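Local structure of major pepsin inhibitor 3 (Ascaris suum, 1F32) at residues A[19-23]-A[24-28]; A[34-37]-A[38-42]. The protein inhibits the aspartic protease pepsin, acting as a secreted proteinase inhibitor of the I33 family. All coordinates share one frame; numbering follows the deposited sequence.

Interaction 1 (A[19-23]-A[24-28]); sequences QVFVA and NLPWT
Val22 and Leu25 bond to each other in both directions at the closed end of a beta hairpin. Leu25 N reaches Val22 O at 2.8 Å, whereas Val22 N meets Leu25 O at 2.9 Å. The first bond closes a type I' turn, and Ala23 and Asn24, both with positive phi, form its two corners. Val20 N gives a bond of 2.8 Å to Thr28 O. Trp27 N to Val20 O is weak, with an N-H...O angle of 128°, as is Trp27 N to Leu25 O across the inverse gamma turn centred on Pro26. The two short strand axes lie 122° apart in direction, well short of antiparallel. Phe21 and Pro26 form the non-hydrogen-bonded pair between the strands, and two CA-H...O contacts run alongside: Phe21 CA to Leu25 O and Pro26 CA to Val20 O.

Side chains pack on both faces of the hairpin. On one, Phe21 CE1 approaches Pro26 CB at 4.1 Å. The bent Gln19 chain sets its amide against a proline carbon (Gln19 NE2 to Pro26 CB 3.4 Å), with a weak bond to Val20 O and CG over a face of the Phe21 ring. On the other face, Val22 CG2 presses on Trp27 CB at 3.6 Å. With CG1 anti to the backbone N (chi1 -179°), it is CG2 that faces the tryptophan. Val20 CG2 and Thr28 CG2 lie side by side. Trp27 also makes a cation-pi contact with Lys85, and Val22 and Trp27 touch Leu82.

The bonding is therefore firm at the turn and uneven around Pro26, where carbon packing and CA-H...O contacts supplement it.

Interaction 2 (A[34-37]-A[38-42]); sequences DIQV and GKEFA
Asp34 O accepts Gly38 N at 2.8 Å, an i to i+4 bond near the N-terminal end of the alpha-helix 35-52. The three residues that follow repeat the pattern.

Ile35 O receives Lys39 N at 3.1 Å. The two side chains run side by side in the same direction, and Ile35 CG2 touches Lys39 CE at 3.9 Å. The isoleucine also reaches Asn18 in the loop between strands 13-16 and 19-22.

Gln36 O takes Glu40 N at 3.0 Å, and Glu40 CG comes close to the same oxygen. The glutamine chain starts away from the next turn but bends at chi2 (52°), which brings its end back, and the side chains of Gln36 and Lys39 cross at about a right angle. Gln36 OE1 lies 3.4 Å from Lys39 CD, so the amide meets the aliphatic part of the lysine.

Val37 O bonds to Phe41 N at 2.9 Å. Both side chains pack on other parts of the inhibitor: Val37 touches Phe65, while the buried Phe41 reaches Cys13 and Cys66, which are joined by a disulfide. With CG anti to its backbone N (chi1 171°), the phenylalanine ring leads away from 34-37, and Phe41 CB remains 3.4 Å from Val37 O.

From the N terminus, strand 13-16 leads into interaction 1, where strand 19-22 turns back as strand 25-29 and closes the hairpin; the three strands form one antiparallel sheet. After a short connection the chain enters helix 35-52, whose N-terminal part holds interaction 2. The two contacts are in series, neither nested nor crossed, with centres 14 Å apart and nearest atoms about 6 Å apart. They do not touch, yet strand 13-16 and Phe65 are common neighbours: Cys13 meets Val20, Val22 and Phe41, and Phe65 meets Val20 and Val37. The hairpin also reaches strands 79-82 and 85-88, so its packing joins the three-stranded sheet, beside helix 35-52, to the five-stranded sheet.

Interaction 1 (A[19-23]-A[24-28])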
ATOM      1  N   GLN A  19       1.602   1.941  14.606  1.00 15.67           N
ATOM      2  CA  GLN A  19       1.050   1.527  13.324  1.00 17.58           C
ATOM      3  C   GLN A  19       1.917   1.951  12.158  1.00 15.67           C
ATOM      4  O   GLN A  19       2.141   3.148  11.951  1.00 17.32           O
ATOM      5  CB  GLN A  19      -0.352   2.124  13.133  1.00 16.67           C
ATOM      6  CG  GLN A  19      -1.035   1.690  11.854  1.00 18.97           C
ATOM      7  CD  GLN A  19      -1.408   0.224  11.868  1.00 20.76           C
ATOM      8  OE1 GLN A  19      -2.181  -0.219  12.717  1.00 24.52           O
ATOM      9  NE2 GLN A  19      -0.864  -0.536  10.930  1.00 19.67           N
ATOM     10  N   VAL A  20       2.410   0.976  11.399  1.00 14.58           N
ATOM     11  CA  VAL A  20       3.193   1.282  10.222  1.00 13.52           C
ATOM     12  C   VAL A  20       2.225   1.567   9.080  1.00 14.91           C
ATOM     13  O   VAL A  20       1.309   0.789   8.812  1.00 14.26           O
ATOM     14  CB  VAL A  20       4.107   0.102   9.787  1.00 11.38           C
ATOM     15  CG1 VAL A  20       4.971   0.534   8.598  1.00 13.97           C
ATOM     16  CG2 VAL A  20       4.998  -0.350  10.962  1.00 12.90           C
ATOM     17  N   PHE A  21       2.419   2.702   8.421  1.00 15.32           N
ATOM     18  CA  PHE A  21       1.593   3.086   7.288  1.00 16.99           C
ATOM     19  C   PHE A  21       2.444   3.102   6.027  1.00 17.48           C
ATOM     20  O   PHE A  21       3.535   3.671   6.009  1.00 17.12           O
ATOM     21  CB  PHE A  21       1.001   4.476   7.502  1.00 19.60           C
ATOM     22  CG  PHE A  21      -0.144   4.500   8.460  1.00 20.58           C
ATOM     23  CD1 PHE A  21      -1.426   4.162   8.037  1.00 20.10           C
ATOM     24  CD2 PHE A  21       0.057   4.868   9.788  1.00 20.94           C
ATOM     25  CE1 PHE A  21      -2.499   4.193   8.924  1.00 21.39           C
ATOM     26  CE2 PHE A  21      -1.003   4.899  10.679  1.00 22.84           C
ATOM     27  CZ  PHE A  21      -2.283   4.564  10.246  1.00 21.22           C
ATOM     28  N   VAL A  22       1.955   2.437   4.989  1.00 15.79           N
ATOM     29  CA  VAL A  22       2.632   2.417   3.697  1.00 16.07           C
ATOM     30  C   VAL A  22       1.574   2.869   2.687  1.00 16.48           C
ATOM     31  O   VAL A  22       0.475   2.302   2.633  1.00 17.43           O
ATOM     32  CB  VAL A  22       3.118   1.011   3.351  1.00 16.36           C
ATOM     33  CG1 VAL A  22       3.841   1.015   2.014  1.00 12.95           C
ATOM     34  CG2 VAL A  22       4.033   0.510   4.464  1.00 16.01           C
ATOM     35  N   ALA A  23       1.897   3.903   1.912  1.00 17.16           N
ATOM     36  CA  ALA A  23       0.956   4.435   0.931  1.00 18.46           C
ATOM     37  C   ALA A  23      -0.341   4.777   1.658  1.00 19.09           C
ATOM     38  O   ALA A  23      -1.436   4.620   1.113  1.00 19.72           O
ATOM     39  CB  ALA A  23       0.697   3.403  -0.164  1.00 19.32           C
ATOM     40  N   ASN A  24      -0.208   5.235   2.901  1.00 18.78           N
ATOM     41  CA  ASN A  24      -1.349   5.613   3.732  1.00 21.15           C
ATOM     42  C   ASN A  24      -2.224   4.456   4.184  1.00 19.96           C
ATOM     43  O   ASN A  24      -3.314   4.671   4.722  1.00 19.63           O
ATOM     44  CB  ASN A  24      -2.225   6.641   3.005  1.00 25.99           C
ATOM     45  CG  ASN A  24      -1.577   8.000   2.917  1.00 31.49           C
ATOM     46  OD1 ASN A  24      -1.715   8.702   1.908  1.00 35.87           O
ATOM     47  ND2 ASN A  24      -0.881   8.397   3.981  1.00 33.81           N
ATOM     48  N   LEU A  25      -1.758   3.230   3.977  1.00 14.96           N
ATOM     49  CA  LEU A  25      -2.518   2.054   4.391  1.00 16.07           C
ATOM     50  C   LEU A  25      -1.844   1.413   5.618  1.00 18.04           C
ATOM     51  O   LEU A  25      -0.612   1.379   5.707  1.00 19.69           O
ATOM     52  CB  LEU A  25      -2.604   1.064   3.221  1.00 15.01           C
ATOM     53  CG  LEU A  25      -3.368   1.631   2.016  1.00 16.61           C
ATOM     54  CD1 LEU A  25      -3.354   0.636   0.883  1.00 18.50           C
ATOM     55  CD2 LEU A  25      -4.804   1.946   2.423  1.00 18.25           C
ATOM     56  N   PRO A  26      -2.642   0.909   6.581  1.00 18.17           N
ATOM     57  CA  PRO A  26      -2.104   0.276   7.794  1.00 17.03           C
ATOM     58  C   PRO A  26      -1.512  -1.100   7.486  1.00 18.01           C
ATOM     59  O   PRO A  26      -2.176  -2.128   7.597  1.00 13.92           O
ATOM     60  CB  PRO A  26      -3.320   0.216   8.713  1.00 18.92           C
ATOM     61  CG  PRO A  26      -4.450   0.040   7.750  1.00 18.70           C
ATOM     62  CD  PRO A  26      -4.115   1.007   6.649  1.00 16.60           C
ATOM     63  N   TRP A  27      -0.239  -1.087   7.123  1.00 16.00           N
ATOM     64  CA  TRP A  27       0.498  -2.279   6.730  1.00 15.98           C
ATOM     65  C   TRP A  27       0.713  -3.318   7.831  1.00 14.89           C
ATOM     66  O   TRP A  27       0.353  -4.487   7.671  1.00 16.45           O
ATOM     67  CB  TRP A  27       1.848  -1.834   6.149  1.00 15.52           C
ATOM     68  CG  TRP A  27       2.622  -2.910   5.539  1.00 17.44           C
ATOM     69  CD1 TRP A  27       3.802  -3.433   5.987  1.00 18.42           C
ATOM     70  CD2 TRP A  27       2.266  -3.650   4.376  1.00 20.71           C
ATOM     71  NE1 TRP A  27       4.203  -4.463   5.168  1.00 20.83           N
ATOM     72  CE2 TRP A  27       3.273  -4.614   4.168  1.00 21.78           C
ATOM     73  CE3 TRP A  27       1.182  -3.593   3.483  1.00 19.75           C
ATOM     74  CZ2 TRP A  27       3.234  -5.519   3.099  1.00 21.92           C
ATOM     75  CZ3 TRP A  27       1.145  -4.490   2.426  1.00 20.93           C
ATOM     76  CH2 TRP A  27       2.165  -5.440   2.244  1.00 21.55           C
ATOM     77  N   THR A  28       1.325  -2.898   8.931  1.00 15.91           N
ATOM     78  CA  THR A  28       1.588  -3.801  10.039  1.00 15.03           C
ATOM     79  C   THR A  28       1.769  -2.964  11.297  1.00 16.82           C
ATOM     80  O   THR A  28       1.934  -1.734  11.224  1.00 16.24           O
ATOM     81  CB  THR A  28       2.864  -4.641   9.783  1.00 16.88           C
ATOM     82  OG1 THR A  28       2.917  -5.721  10.729  1.00 15.57           O
ATOM     83  CG2 THR A  28       4.107  -3.795   9.967  1.00 17.01           C
TER

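Interaction 2 (A[34-37]-A[38-42])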
ATOM      1  N   ASP A  34      10.666  -3.573  18.679  1.00 15.62           N
ATOM      2  CA  ASP A  34      10.538  -2.797  17.441  1.00 15.39           C
ATOM      3  C   ASP A  34       9.813  -1.465  17.655  1.00 15.20           C
ATOM      4  O   ASP A  34       9.910  -0.538  16.830  1.00 13.35           O
ATOM      5  CB  ASP A  34       9.785  -3.610  16.397  1.00 15.10           C
ATOM      6  CG  ASP A  34      10.538  -4.851  15.995  1.00 17.06           C
ATOM      7  OD1 ASP A  34      11.720  -4.723  15.648  1.00 17.31           O
ATOM      8  OD2 ASP A  34       9.959  -5.949  16.035  1.00 18.99           O
ATOM      9  N   ILE A  35       9.072  -1.362  18.753  1.00 14.84           N
ATOM     10  CA  ILE A  35       8.328  -0.129  19.019  1.00 17.42           C
ATOM     11  C   ILE A  35       9.253   1.096  19.013  1.00 18.63           C
ATOM     12  O   ILE A  35       8.984   2.076  18.314  1.00 17.78           O
ATOM     13  CB  ILE A  35       7.544  -0.231  20.372  1.00 16.55           C
ATOM     14  CG1 ILE A  35       6.425  -1.275  20.236  1.00 17.88           C
ATOM     15  CG2 ILE A  35       6.926   1.133  20.760  1.00 18.15           C
ATOM     16  CD1 ILE A  35       5.687  -1.563  21.546  1.00 18.92           C
ATOM     17  N   GLN A  36      10.358   1.045  19.759  1.00 19.09           N
ATOM     18  CA  GLN A  36      11.265   2.201  19.786  1.00 20.44           C
ATOM     19  C   GLN A  36      11.896   2.470  18.418  1.00 19.30           C
ATOM     20  O   GLN A  36      12.186   3.617  18.062  1.00 18.89           O
ATOM     21  CB  GLN A  36      12.354   2.005  20.845  1.00 22.62           C
ATOM     22  CG  GLN A  36      13.133   3.301  21.184  1.00 29.48           C
ATOM     23  CD  GLN A  36      12.237   4.489  21.556  1.00 31.70           C
ATOM     24  OE1 GLN A  36      11.213   4.333  22.223  1.00 34.82           O
ATOM     25  NE2 GLN A  36      12.638   5.684  21.132  1.00 34.49           N
ATOM     26  N   VAL A  37      12.118   1.411  17.649  1.00 19.26           N
ATOM     27  CA  VAL A  37      12.660   1.556  16.304  1.00 17.34           C
ATOM     28  C   VAL A  37      11.628   2.335  15.484  1.00 17.33           C
ATOM     29  O   VAL A  37      11.976   3.206  14.686  1.00 17.33           O
ATOM     30  CB  VAL A  37      12.898   0.173  15.645  1.00 16.82           C
ATOM     31  CG1 VAL A  37      13.370   0.347  14.208  1.00 15.18           C
ATOM     32  CG2 VAL A  37      13.955  -0.602  16.436  1.00 17.81           C
ATOM     33  N   GLY A  38      10.352   2.037  15.705  1.00 16.59           N
ATOM     34  CA  GLY A  38       9.308   2.731  14.968  1.00 16.95           C
ATOM     35  C   GLY A  38       9.308   4.216  15.286  1.00 18.28           C
ATOM     36  O   GLY A  38       9.101   5.073  14.416  1.00 16.64           O
ATOM     37  N   LYS A  39       9.536   4.521  16.555  1.00 18.46           N
ATOM     38  CA  LYS A  39       9.570   5.895  17.008  1.00 21.87           C
ATOM     39  C   LYS A  39      10.718   6.659  16.388  1.00 19.93           C
ATOM     40  O   LYS A  39      10.527   7.783  15.927  1.00 21.29           O
ATOM     41  CB  LYS A  39       9.676   5.945  18.528  1.00 23.95           C
ATOM     42  CG  LYS A  39       8.434   5.445  19.223  1.00 28.27           C
ATOM     43  CD  LYS A  39       8.532   5.682  20.711  1.00 31.41           C
ATOM     44  CE  LYS A  39       7.410   4.959  21.430  1.00 36.83           C
ATOM     45  NZ  LYS A  39       6.085   5.310  20.849  1.00 39.21           N
ATOM     46  N   GLU A  40      11.899   6.045  16.367  1.00 20.09           N
ATOM     47  CA  GLU A  40      13.083   6.673  15.790  1.00 21.71           C
ATOM     48  C   GLU A  40      12.872   6.890  14.297  1.00 20.18           C
ATOM     49  O   GLU A  40      13.206   7.946  13.759  1.00 19.20           O
ATOM     50  CB  GLU A  40      14.320   5.795  15.995  1.00 25.31           C
ATOM     51  CG  GLU A  40      14.583   5.417  17.439  1.00 32.10           C
ATOM     52  CD  GLU A  40      15.886   4.662  17.610  1.00 37.46           C
ATOM     53  OE1 GLU A  40      16.112   3.668  16.880  1.00 42.43           O
ATOM     54  OE2 GLU A  40      16.683   5.059  18.481  1.00 40.41           O
ATOM     55  N   PHE A  41      12.328   5.881  13.623  1.00 18.00           N
ATOM     56  CA  PHE A  41      12.076   5.994  12.187  1.00 17.30           C
ATOM     57  C   PHE A  41      11.093   7.113  11.895  1.00 17.47           C
ATOM     58  O   PHE A  41      11.316   7.944  11.014  1.00 19.66           O
ATOM     59  CB  PHE A  41      11.507   4.689  11.638  1.00 16.92           C
ATOM     60  CG  PHE A  41      11.035   4.789  10.222  1.00 16.79           C
ATOM     61  CD1 PHE A  41      11.855   5.342   9.235  1.00 16.27           C
ATOM     62  CD2 PHE A  41       9.779   4.307   9.860  1.00 15.19           C
ATOM     63  CE1 PHE A  41      11.432   5.413   7.910  1.00 15.14           C
ATOM     64  CE2 PHE A  41       9.352   4.376   8.527  1.00 14.14           C
ATOM     65  CZ  PHE A  41      10.184   4.931   7.555  1.00 15.96           C
ATOM     66  N   ALA A  42       9.992   7.130  12.631  1.00 17.53           N
ATOM     67  CA  ALA A  42       8.982   8.154  12.414  1.00 18.43           C
ATOM     68  C   ALA A  42       9.592   9.553  12.551  1.00 18.87           C
ATOM     69  O   ALA A  42       9.266  10.461  11.790  1.00 18.21           O
ATOM     70  CB  ALA A  42       7.845   7.972  13.389  1.00 17.82           C
TER